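PDB 6TGF: exopolysaccharide biosynthesis protein from Pantoea stewartii subsp. stewartii DC283, which modifies the glycan biofilm, probably by hydrolysing exopolysaccharide, with a parallel beta-helix fold like that of bacteriophage tailspikes. Local coordinates for residues B[63-73]-B[103-113]; B[310-319]-B[335-346]. All coordinates share one frame; numbering follows the deposited sequence.

Interaction 1. Residues B[63-73]-B[103-113]. With EDO (1,2-ethanediol), chain C.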
loop_
_atom_site.group_PDB
_atom_site.type_symbol
_atom_site.label_atom_id
_atom_site.label_comp_id
_atom_site.label_asym_id
_atom_site.label_seq_id
_atom_site.Cartn_x
_atom_site.Cartn_y
_atom_site.Cartn_z
ATOM N N PHE B 63 24.124 -48.866 -26.347
ATOM C CA PHE B 63 24.983 -49.775 -25.542
ATOM C C PHE B 63 24.437 -51.206 -25.636
ATOM O O PHE B 63 25.207 -52.113 -26.001
ATOM C CB PHE B 63 25.054 -49.292 -24.091
ATOM C CG PHE B 63 26.152 -49.922 -23.275
ATOM C CD1 PHE B 63 25.953 -51.137 -22.642
ATOM C CD2 PHE B 63 27.383 -49.300 -23.140
ATOM C CE1 PHE B 63 26.962 -51.718 -21.889
ATOM C CE2 PHE B 63 28.392 -49.883 -22.389
ATOM C CZ PHE B 63 28.180 -51.091 -21.766
ATOM N N TRP B 64 23.150 -51.387 -25.318
ATOM C CA TRP B 64 22.403 -52.672 -25.430
ATOM C C TRP B 64 22.710 -53.317 -26.787
ATOM O O TRP B 64 23.195 -54.466 -26.806
ATOM C CB TRP B 64 20.895 -52.429 -25.251
ATOM C CG TRP B 64 20.061 -53.660 -25.059
ATOM C CD1 TRP B 64 20.343 -54.931 -25.470
ATOM C CD2 TRP B 64 18.769 -53.725 -24.431
ATOM N NE1 TRP B 64 19.330 -55.781 -25.123
ATOM C CE2 TRP B 64 18.349 -55.071 -24.486
ATOM C CE3 TRP B 64 17.930 -52.785 -23.819
ATOM C CZ2 TRP B 64 17.131 -55.495 -23.954
ATOM C CZ3 TRP B 64 16.727 -53.204 -23.294
ATOM C CH2 TRP B 64 16.335 -54.542 -23.362
ATOM N N GLN B 65 22.459 -52.576 -27.870
ATOM C CA GLN B 65 22.487 -53.067 -29.275
ATOM C C GLN B 65 23.917 -53.403 -29.720
ATOM O O GLN B 65 24.076 -54.405 -30.445
ATOM C CB GLN B 65 21.875 -52.020 -30.212
ATOM C CG GLN B 65 20.365 -52.149 -30.374
ATOM C CD GLN B 65 19.955 -53.298 -31.264
ATOM O OE1 GLN B 65 18.824 -53.777 -31.202
ATOM N NE2 GLN B 65 20.866 -53.748 -32.111
ATOM N N ASN B 66 24.912 -52.601 -29.320
ATOM C CA ASN B 66 26.258 -52.580 -29.957
ATOM C C ASN B 66 27.328 -53.179 -29.035
ATOM O O ASN B 66 28.127 -53.990 -29.545
ATOM C CB ASN B 66 26.640 -51.166 -30.404
ATOM C CG ASN B 66 25.725 -50.627 -31.484
ATOM O OD1 ASN B 66 25.263 -51.372 -32.346
ATOM N ND2 ASN B 66 25.459 -49.332 -31.448
ATOM N N PHE B 67 27.360 -52.798 -27.754
ATOM C CA PHE B 67 28.473 -53.120 -26.817
ATOM C C PHE B 67 28.729 -54.631 -26.786
ATOM O O PHE B 67 27.771 -55.412 -26.613
ATOM C CB PHE B 67 28.199 -52.626 -25.395
ATOM C CG PHE B 67 29.307 -52.944 -24.421
ATOM C CD1 PHE B 67 29.319 -54.144 -23.727
ATOM C CD2 PHE B 67 30.355 -52.061 -24.218
ATOM C CE1 PHE B 67 30.345 -54.445 -22.845
ATOM C CE2 PHE B 67 31.378 -52.362 -23.332
ATOM C CZ PHE B 67 31.372 -53.553 -22.648
ATOM N N GLN B 68 29.999 -55.015 -26.950
ATOM C CA GLN B 68 30.531 -56.379 -26.693
ATOM C C GLN B 68 31.757 -56.250 -25.785
ATOM O O GLN B 68 32.589 -55.360 -26.047
ATOM C CB GLN B 68 30.887 -57.078 -28.006
ATOM C CG GLN B 68 29.675 -57.614 -28.752
ATOM C CD GLN B 68 29.991 -57.978 -30.181
ATOM O OE1 GLN B 68 30.032 -59.149 -30.547
ATOM N NE2 GLN B 68 30.225 -56.967 -31.001
ATOM N N GLY B 69 31.861 -57.093 -24.754
ATOM C CA GLY B 69 32.967 -57.028 -23.782
ATOM C C GLY B 69 32.853 -58.061 -22.677
ATOM O O GLY B 69 32.192 -59.096 -22.894
ATOM N N LYS B 70 33.491 -57.781 -21.537
ATOM C CA LYS B 70 33.669 -58.725 -20.401
ATOM C C LYS B 70 33.429 -57.991 -19.078
ATOM O O LYS B 70 34.022 -56.913 -18.888
ATOM C CB LYS B 70 35.078 -59.324 -20.429
ATOM C CG LYS B 70 35.530 -59.883 -21.774
ATOM C CD LYS B 70 36.181 -61.244 -21.674
ATOM C CE LYS B 70 37.157 -61.528 -22.795
ATOM N NZ LYS B 70 37.736 -62.887 -22.671
ATOM N N LEU B 71 32.602 -58.571 -18.199
ATOM C CA LEU B 71 32.249 -58.022 -16.861
ATOM C C LEU B 71 32.932 -58.860 -15.772
ATOM O O LEU B 71 32.850 -60.104 -15.839
ATOM C CB LEU B 71 30.724 -58.033 -16.708
ATOM C CG LEU B 71 30.177 -57.560 -15.359
ATOM C CD1 LEU B 71 30.517 -56.098 -15.109
ATOM C CD2 LEU B 71 28.674 -57.775 -15.283
ATOM N N TRP B 72 33.581 -58.189 -14.815
ATOM C CA TRP B 72 34.238 -58.793 -13.622
ATOM C C TRP B 72 33.546 -58.287 -12.353
ATOM O O TRP B 72 33.318 -57.068 -12.257
ATOM C CB TRP B 72 35.733 -58.452 -13.593
ATOM C CG TRP B 72 36.592 -59.229 -14.542
ATOM C CD1 TRP B 72 37.194 -60.432 -14.311
ATOM C CD2 TRP B 72 36.990 -58.832 -15.866
ATOM N NE1 TRP B 72 37.927 -60.816 -15.401
ATOM C CE2 TRP B 72 37.823 -59.853 -16.371
ATOM C CE3 TRP B 72 36.719 -57.721 -16.673
ATOM C CZ2 TRP B 72 38.377 -59.798 -17.648
ATOM C CZ3 TRP B 72 37.273 -57.664 -17.933
ATOM C CH2 TRP B 72 38.090 -58.689 -18.412
ATOM N N ILE B 73 33.235 -59.194 -11.424
ATOM C CA ILE B 73 32.757 -58.881 -10.043
ATOM C C ILE B 73 33.805 -59.428 -9.067
ATOM O O ILE B 73 33.899 -60.662 -8.937
ATOM C CB ILE B 73 31.359 -59.478 -9.774
ATOM C CG1 ILE B 73 30.403 -59.294 -10.957
ATOM C CG2 ILE B 73 30.776 -58.922 -8.483
ATOM C CD1 ILE B 73 30.065 -57.855 -11.272
ATOM N N GLN B 103 33.614 -66.341 -14.479
ATOM C CA GLN B 103 34.062 -64.975 -14.857
ATOM C C GLN B 103 35.288 -65.089 -15.762
ATOM O O GLN B 103 36.027 -66.067 -15.679
ATOM C CB GLN B 103 34.352 -64.157 -13.600
ATOM C CG GLN B 103 33.155 -64.044 -12.668
ATOM C CD GLN B 103 33.333 -62.953 -11.643
ATOM O OE1 GLN B 103 33.646 -61.811 -11.974
ATOM N NE2 GLN B 103 33.132 -63.296 -10.382
ATOM N N PRO B 104 35.548 -64.108 -16.657
ATOM C CA PRO B 104 34.702 -62.922 -16.800
ATOM C C PRO B 104 33.354 -63.218 -17.473
ATOM O O PRO B 104 33.285 -64.148 -18.254
ATOM C CB PRO B 104 35.533 -61.999 -17.699
ATOM C CG PRO B 104 36.376 -62.945 -18.523
ATOM C CD PRO B 104 36.681 -64.102 -17.594
ATOM N N ILE B 105 32.333 -62.421 -17.150
ATOM C CA ILE B 105 30.954 -62.543 -17.712
ATOM C C ILE B 105 30.929 -61.836 -19.072
ATOM O O ILE B 105 31.178 -60.616 -19.106
ATOM C CB ILE B 105 29.897 -61.974 -16.743
ATOM C CG1 ILE B 105 30.023 -62.598 -15.350
ATOM C CG2 ILE B 105 28.495 -62.137 -17.318
ATOM C CD1 ILE B 105 29.057 -62.047 -14.329
ATOM N N THR B 106 30.645 -62.585 -20.141
ATOM C CA THR B 106 30.561 -62.085 -21.538
ATOM C C THR B 106 29.277 -61.265 -21.700
ATOM O O THR B 106 28.197 -61.804 -21.393
ATOM C CB THR B 106 30.612 -63.246 -22.539
ATOM O OG1 THR B 106 31.816 -63.976 -22.302
ATOM C CG2 THR B 106 30.570 -62.793 -23.980
ATOM N N LEU B 107 29.399 -60.016 -22.163
ATOM C CA LEU B 107 28.257 -59.105 -22.446
ATOM C C LEU B 107 28.162 -58.859 -23.955
ATOM O O LEU B 107 29.185 -58.493 -24.562
ATOM C CB LEU B 107 28.452 -57.786 -21.692
ATOM C CG LEU B 107 28.590 -57.884 -20.172
ATOM C CD1 LEU B 107 28.546 -56.498 -19.547
ATOM C CD2 LEU B 107 27.510 -58.766 -19.562
ATOM N N ASN B 108 26.969 -59.064 -24.520
ATOM C CA ASN B 108 26.623 -58.809 -25.944
ATOM C C ASN B 108 25.095 -58.811 -26.064
ATOM O O ASN B 108 24.441 -59.298 -25.120
ATOM C CB ASN B 108 27.295 -59.816 -26.883
ATOM C CG ASN B 108 26.979 -61.259 -26.551
ATOM O OD1 ASN B 108 25.826 -61.614 -26.324
ATOM N ND2 ASN B 108 27.999 -62.102 -26.537
ATOM N N LYS B 109 24.547 -58.292 -27.169
ATOM C CA LYS B 109 23.079 -58.128 -27.362
ATOM C C LYS B 109 22.366 -59.444 -27.025
ATOM O O LYS B 109 21.391 -59.398 -26.249
ATOM C CB LYS B 109 22.736 -57.689 -28.789
ATOM C CG LYS B 109 21.244 -57.688 -29.096
ATOM C CD LYS B 109 20.835 -56.806 -30.250
ATOM C CE LYS B 109 19.384 -57.003 -30.637
ATOM N NZ LYS B 109 19.216 -58.126 -31.587
ATOM N N GLY B 110 22.834 -60.562 -27.591
ATOM C CA GLY B 110 22.272 -61.908 -27.366
ATOM C C GLY B 110 22.144 -62.224 -25.886
ATOM O O GLY B 110 21.048 -62.651 -25.466
ATOM N N ASN B 111 23.221 -62.011 -25.124
ATOM C CA ASN B 111 23.282 -62.261 -23.657
ATOM C C ASN B 111 22.358 -61.278 -22.927
ATOM O O ASN B 111 21.652 -61.720 -21.998
ATOM C CB ASN B 111 24.716 -62.191 -23.124
ATOM C CG ASN B 111 25.524 -63.437 -23.424
ATOM O OD1 ASN B 111 25.067 -64.330 -24.135
ATOM N ND2 ASN B 111 26.728 -63.510 -22.881
ATOM N N PHE B 112 22.361 -60.002 -23.328
ATOM C CA PHE B 112 21.485 -58.941 -22.761
ATOM C C PHE B 112 20.017 -59.337 -22.948
ATOM O O PHE B 112 19.230 -59.184 -21.994
ATOM C CB PHE B 112 21.753 -57.578 -23.407
ATOM C CG PHE B 112 23.025 -56.894 -22.974
ATOM C CD1 PHE B 112 23.424 -56.895 -21.645
ATOM C CD2 PHE B 112 23.806 -56.214 -23.895
ATOM C CE1 PHE B 112 24.590 -56.253 -21.254
ATOM C CE2 PHE B 112 24.970 -55.570 -23.501
ATOM C CZ PHE B 112 25.359 -55.590 -22.182
ATOM N N ASP B 113 19.670 -59.832 -24.141
ATOM C CA ASP B 113 18.290 -60.252 -24.506
ATOM C C ASP B 113 17.877 -61.433 -23.619
ATOM O O ASP B 113 16.804 -61.344 -22.995
ATOM C CB ASP B 113 18.188 -60.586 -25.998
ATOM C CG ASP B 113 18.341 -59.381 -26.915
ATOM O OD1 ASP B 113 17.994 -58.263 -26.485
ATOM O OD2 ASP B 113 18.805 -59.572 -28.056
HETATM C C1 EDO C . 17.453 -54.852 -28.408
HETATM O O1 EDO C . 16.516 -55.679 -27.748
HETATM C C2 EDO C . 16.988 -53.451 -28.570
HETATM O O2 EDO C . 16.690 -52.801 -27.347
HETATM O O HOH W 1 25.585 -55.754 -28.033
#

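Interaction 2. Residues B[310-319]-B[335-346]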
loop_
_atom_site.group_PDB
_atom_site.type_symbol
_atom_site.label_atom_id
_atom_site.label_comp_id
_atom_site.label_asym_id
_atom_site.label_seq_id
_atom_site.Cartn_x
_atom_site.Cartn_y
_atom_site.Cartn_z
ATOM N N ILE B 310 -7.186 -24.910 -7.773
ATOM C CA ILE B 310 -7.489 -26.088 -6.908
ATOM C C ILE B 310 -8.975 -26.414 -7.073
ATOM O O ILE B 310 -9.787 -25.471 -7.156
ATOM C CB ILE B 310 -7.105 -25.837 -5.434
ATOM C CG1 ILE B 310 -5.588 -25.920 -5.234
ATOM C CG2 ILE B 310 -7.841 -26.795 -4.505
ATOM C CD1 ILE B 310 -5.104 -25.351 -3.919
ATOM N N VAL B 311 -9.297 -27.706 -7.133
ATOM C CA VAL B 311 -10.686 -28.234 -7.249
ATOM C C VAL B 311 -10.737 -29.539 -6.443
ATOM O O VAL B 311 -9.729 -30.267 -6.449
ATOM C CB VAL B 311 -11.080 -28.402 -8.731
ATOM C CG1 VAL B 311 -10.550 -29.684 -9.349
ATOM C CG2 VAL B 311 -12.577 -28.304 -8.934
ATOM N N SER B 312 -11.836 -29.790 -5.728
ATOM C CA SER B 312 -11.949 -30.888 -4.731
ATOM C C SER B 312 -13.305 -31.594 -4.857
ATOM O O SER B 312 -14.018 -31.339 -5.850
ATOM C CB SER B 312 -11.717 -30.356 -3.341
ATOM O OG SER B 312 -11.657 -31.413 -2.392
ATOM N N ASP B 313 -13.628 -32.461 -3.891
ATOM C CA ASP B 313 -14.799 -33.379 -3.915
ATOM C C ASP B 313 -15.886 -32.900 -2.943
ATOM O O ASP B 313 -17.015 -33.419 -3.038
ATOM C CB ASP B 313 -14.372 -34.818 -3.607
ATOM C CG ASP B 313 -13.597 -34.988 -2.310
ATOM O OD1 ASP B 313 -13.407 -33.982 -1.598
ATOM O OD2 ASP B 313 -13.193 -36.129 -2.020
ATOM N N GLY B 314 -15.562 -31.967 -2.039
ATOM C CA GLY B 314 -16.519 -31.361 -1.090
ATOM C C GLY B 314 -16.720 -32.199 0.165
ATOM O O GLY B 314 -17.586 -31.823 0.978
ATOM N N GLN B 315 -15.942 -33.273 0.337
ATOM C CA GLN B 315 -16.159 -34.303 1.391
ATOM C C GLN B 315 -15.540 -33.851 2.720
ATOM O O GLN B 315 -16.064 -34.265 3.769
ATOM C CB GLN B 315 -15.599 -35.654 0.939
ATOM C CG GLN B 315 -16.268 -36.200 -0.317
ATOM C CD GLN B 315 -17.777 -36.135 -0.253
ATOM O OE1 GLN B 315 -18.412 -36.782 0.576
ATOM N NE2 GLN B 315 -18.364 -35.341 -1.134
ATOM N N SER B 316 -14.474 -33.044 2.679
ATOM C CA SER B 316 -13.801 -32.463 3.871
ATOM C C SER B 316 -14.325 -31.049 4.116
ATOM O O SER B 316 -14.658 -30.344 3.166
ATOM C CB SER B 316 -12.301 -32.477 3.710
ATOM O OG SER B 316 -11.901 -31.716 2.579
ATOM N N PRO B 317 -14.431 -30.590 5.386
ATOM C CA PRO B 317 -14.844 -29.215 5.671
ATOM C C PRO B 317 -13.854 -28.156 5.155
ATOM O O PRO B 317 -14.283 -27.044 4.910
ATOM C CB PRO B 317 -14.956 -29.160 7.205
ATOM C CG PRO B 317 -14.119 -30.322 7.699
ATOM C CD PRO B 317 -14.198 -31.372 6.610
ATOM N N PHE B 318 -12.573 -28.514 5.009
ATOM C CA PHE B 318 -11.510 -27.652 4.423
ATOM C C PHE B 318 -10.548 -28.513 3.595
ATOM O O PHE B 318 -10.238 -29.642 4.020
ATOM C CB PHE B 318 -10.757 -26.897 5.522
ATOM C CG PHE B 318 -11.609 -25.958 6.338
ATOM C CD1 PHE B 318 -11.798 -24.645 5.942
ATOM C CD2 PHE B 318 -12.229 -26.388 7.500
ATOM C CE1 PHE B 318 -12.586 -23.785 6.692
ATOM C CE2 PHE B 318 -13.017 -25.526 8.247
ATOM C CZ PHE B 318 -13.193 -24.225 7.842
ATOM N N VAL B 319 -10.088 -27.988 2.454
ATOM C CA VAL B 319 -9.109 -28.669 1.551
ATOM C C VAL B 319 -7.779 -28.814 2.305
ATOM O O VAL B 319 -7.101 -29.839 2.104
ATOM C CB VAL B 319 -8.934 -27.924 0.211
ATOM C CG1 VAL B 319 -7.887 -28.579 -0.679
ATOM C CG2 VAL B 319 -10.248 -27.792 -0.546
ATOM N N ASN B 335 -12.072 -23.373 -6.833
ATOM C CA ASN B 335 -13.452 -23.592 -7.341
ATOM C C ASN B 335 -14.112 -24.682 -6.486
ATOM O O ASN B 335 -13.831 -25.873 -6.729
ATOM C CB ASN B 335 -13.450 -23.940 -8.832
ATOM C CG ASN B 335 -14.836 -24.189 -9.391
ATOM O OD1 ASN B 335 -15.832 -23.710 -8.849
ATOM N ND2 ASN B 335 -14.909 -24.937 -10.480
ATOM N N GLY B 336 -14.951 -24.277 -5.526
ATOM C CA GLY B 336 -15.636 -25.169 -4.569
ATOM C C GLY B 336 -16.699 -26.037 -5.229
ATOM O O GLY B 336 -17.056 -27.070 -4.634
ATOM N N ASN B 337 -17.203 -25.624 -6.400
ATOM C CA ASN B 337 -18.193 -26.368 -7.229
ATOM C C ASN B 337 -19.497 -26.583 -6.443
ATOM O O ASN B 337 -20.166 -27.607 -6.686
ATOM C CB ASN B 337 -17.628 -27.705 -7.727
ATOM C CG ASN B 337 -16.646 -27.557 -8.870
ATOM O OD1 ASN B 337 -16.891 -26.812 -9.816
ATOM N ND2 ASN B 337 -15.542 -28.282 -8.803
ATOM N N THR B 338 -19.863 -25.650 -5.559
ATOM C CA THR B 338 -21.089 -25.729 -4.718
ATOM C C THR B 338 -22.327 -25.455 -5.583
ATOM O O THR B 338 -23.434 -25.858 -5.170
ATOM C CB THR B 338 -21.016 -24.770 -3.522
ATOM O OG1 THR B 338 -21.973 -25.202 -2.556
ATOM C CG2 THR B 338 -21.285 -23.328 -3.890
ATOM N N ASP B 339 -22.148 -24.781 -6.725
ATOM C CA ASP B 339 -23.239 -24.416 -7.669
ATOM C C ASP B 339 -23.837 -25.684 -8.293
ATOM O O ASP B 339 -25.070 -25.716 -8.466
ATOM C CB ASP B 339 -22.757 -23.426 -8.736
ATOM C CG ASP B 339 -21.533 -23.870 -9.519
ATOM O OD1 ASP B 339 -20.720 -24.630 -8.957
ATOM O OD2 ASP B 339 -21.398 -23.446 -10.684
ATOM N N THR B 340 -23.004 -26.683 -8.615
ATOM C CA THR B 340 -23.399 -27.932 -9.327
ATOM C C THR B 340 -23.450 -29.119 -8.354
ATOM O O THR B 340 -24.293 -30.010 -8.575
ATOM C CB THR B 340 -22.463 -28.215 -10.511
ATOM O OG1 THR B 340 -21.162 -28.532 -10.016
ATOM C CG2 THR B 340 -22.368 -27.053 -11.475
ATOM N N LYS B 341 -22.577 -29.144 -7.341
ATOM C CA LYS B 341 -22.518 -30.204 -6.297
ATOM C C LYS B 341 -22.418 -29.548 -4.921
ATOM O O LYS B 341 -21.331 -29.463 -4.351
ATOM C CB LYS B 341 -21.335 -31.142 -6.558
ATOM C CG LYS B 341 -21.336 -31.820 -7.921
ATOM C CD LYS B 341 -20.393 -33.001 -8.001
ATOM C CE LYS B 341 -20.159 -33.492 -9.415
ATOM N NZ LYS B 341 -21.297 -34.294 -9.920
ATOM N N PRO B 342 -23.547 -29.064 -4.350
ATOM C CA PRO B 342 -23.535 -28.360 -3.065
ATOM C C PRO B 342 -22.734 -29.073 -1.965
ATOM O O PRO B 342 -22.820 -30.284 -1.863
ATOM C CB PRO B 342 -25.023 -28.295 -2.690
ATOM C CG PRO B 342 -25.734 -28.267 -4.024
ATOM C CD PRO B 342 -24.900 -29.154 -4.925
ATOM N N ASN B 343 -21.988 -28.297 -1.170
ATOM C CA ASN B 343 -21.074 -28.797 -0.107
ATOM C C ASN B 343 -20.759 -27.656 0.869
ATOM O O ASN B 343 -21.289 -26.545 0.668
ATOM C CB ASN B 343 -19.803 -29.394 -0.716
ATOM C CG ASN B 343 -19.004 -28.389 -1.517
ATOM O OD1 ASN B 343 -18.235 -27.613 -0.957
ATOM N ND2 ASN B 343 -19.169 -28.401 -2.829
ATOM N N ARG B 344 -19.935 -27.929 1.886
ATOM C CA ARG B 344 -19.464 -26.936 2.892
ATOM C C ARG B 344 -17.937 -27.023 3.030
ATOM O O ARG B 344 -17.440 -26.915 4.171
ATOM C CB ARG B 344 -20.125 -27.187 4.249
ATOM C CG ARG B 344 -21.644 -27.143 4.233
ATOM C CD ARG B 344 -22.176 -27.217 5.650
ATOM N NE ARG B 344 -23.609 -26.981 5.731
ATOM C CZ ARG B 344 -24.550 -27.924 5.687
ATOM N NH1 ARG B 344 -24.228 -29.201 5.558
ATOM N NH2 ARG B 344 -25.822 -27.578 5.775
ATOM N N GLN B 345 -17.224 -27.191 1.913
ATOM C CA GLN B 345 -15.742 -27.307 1.880
ATOM C C GLN B 345 -15.132 -25.918 1.672
ATOM O O GLN B 345 -15.447 -25.285 0.645
ATOM C CB GLN B 345 -15.300 -28.266 0.775
ATOM C CG GLN B 345 -13.797 -28.510 0.747
ATOM C CD GLN B 345 -13.428 -29.678 -0.132
ATOM O OE1 GLN B 345 -13.888 -29.791 -1.265
ATOM N NE2 GLN B 345 -12.584 -30.557 0.382
ATOM N N GLY B 346 -14.303 -25.469 2.621
ATOM C CA GLY B 346 -13.469 -24.257 2.503
ATOM C C GLY B 346 -12.122 -24.585 1.883
ATOM O O GLY B 346 -11.912 -25.765 1.539
HETATM O O HOH W 2 -14.140 -28.353 -5.749
HETATM O O HOH W 3 -19.514 -31.353 -3.563
HETATM O O HOH W 4 -18.102 -30.277 3.173
#

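Interaction 1. Residues B[63-73]-B[103-113]
Trp64 and Phe112 meet as an offset edge-to-face pair: the edge of Phe112 is turned toward the indole face, with the Trp64 five-membered ring and the Phe112 ring 5.6 Å apart at their centroids and their planes at 76°. With its CG anti to the backbone N (chi1 -168°), Trp64 swings its indole beside helix 109-117, and NE1 donates to Asp113 OD1 at 3.1 Å, meeting the oxygen from above the carboxylate plane. The same OD1 accepts a bond from O1 of an ethanediol. Phe67 turns its ring edge to CB of Leu107, and Leu132 of strand 129-134 touches both side chains.

Beyond the helices, strand 69-74 pairs antiparallel with strand 105-107, an edge strand of the sheet within this chain. Gly69 and Leu107 exchange two backbone bonds, as do Leu71 and Ile105. Just before strand 105-107 begins, the Gln103 side-chain amide takes over: OE1 accepts from Ile73 N at 2.7 Å, and NE2 gives to Ile73 O at 3.1 Å, in the carbonyl plane and on a lone pair. Pro104, after a cis peptide bond, sets CB 3.7 Å from the centroid of the Trp72 five-membered ring, a CH-pi contact over the face.

Two bonds to N and O of one residue fix the rotation of the Gln103 amide, whereas the single bent bond (138°) from Trp64 NE1 to Asp113 OD1 leaves the helix end relying more on ring packing.

Interaction 2. Residues B[310-319]-B[335-346]
Gln345 reaches across to the loop 312-317 and Val319 just beyond it, along nearly its whole length. Its CG stands anti to the backbone N (chi1 -176°) and the chain beyond is extended, which carries the amide in among Ser312, Gly314 and Ser316. CB lies 3.8 Å from Gly314 CA; CG comes equally near Val319 CG2, while both carbons border the carbonyl oxygen of Ser316. CD also rests against Val319 CG2, at 3.7 Å. At the tip, Gln345 OE1 takes a weak, bent bond from Gly314 N at 2.9 Å. On the other branch, NE2 gives weak bonds to Ser316 OG and to Ser312 OG, a hydroxyl that also bonds Val280 O.

The two segments are corresponding loops of successive parallel beta-helix coils: one joins strand 308-311 to 318-324, the other 332-335 to 346-350. Parallel pairing is found again where the two segments enter the next sheet of the coil, Gly346 N donating to Pro317 O at 2.8 Å and Val319 N to Gly346 O at 3.0 Å.

Two residues before Gln345, Asn343 forms an Asx turn, its OD1 accepting from Gln345 N in plane and on a lone pair. Asn343 ND2 bonds the carbonyls of Gly336 and Lys341, while its CB packs against Gly314.

Overall arrangement
Interaction 1 lies far out along the elongated chain, in the head-binding region, whereas interaction 2 sits on the beta-helix; their centres are 57 Å apart and their nearest atoms about 39 Å. They use different secondary-structure elements, in series along the chain. Both are partly buried. The first buries 949 Å² and joins a helix-strand unit to a strand-helix unit through antiparallel pairing, aromatic rings and apolar side chains. The second buries 554 Å² between loops of adjacent coils, with parallel pairing confined to the strand ends and mostly polar chemistry between them. Glutamine amides meet the opposite segment in each: Gln103 extends the pairing of two strands, whereas Gln345 bonds, weakly, to polar atoms of the 312-317 loop.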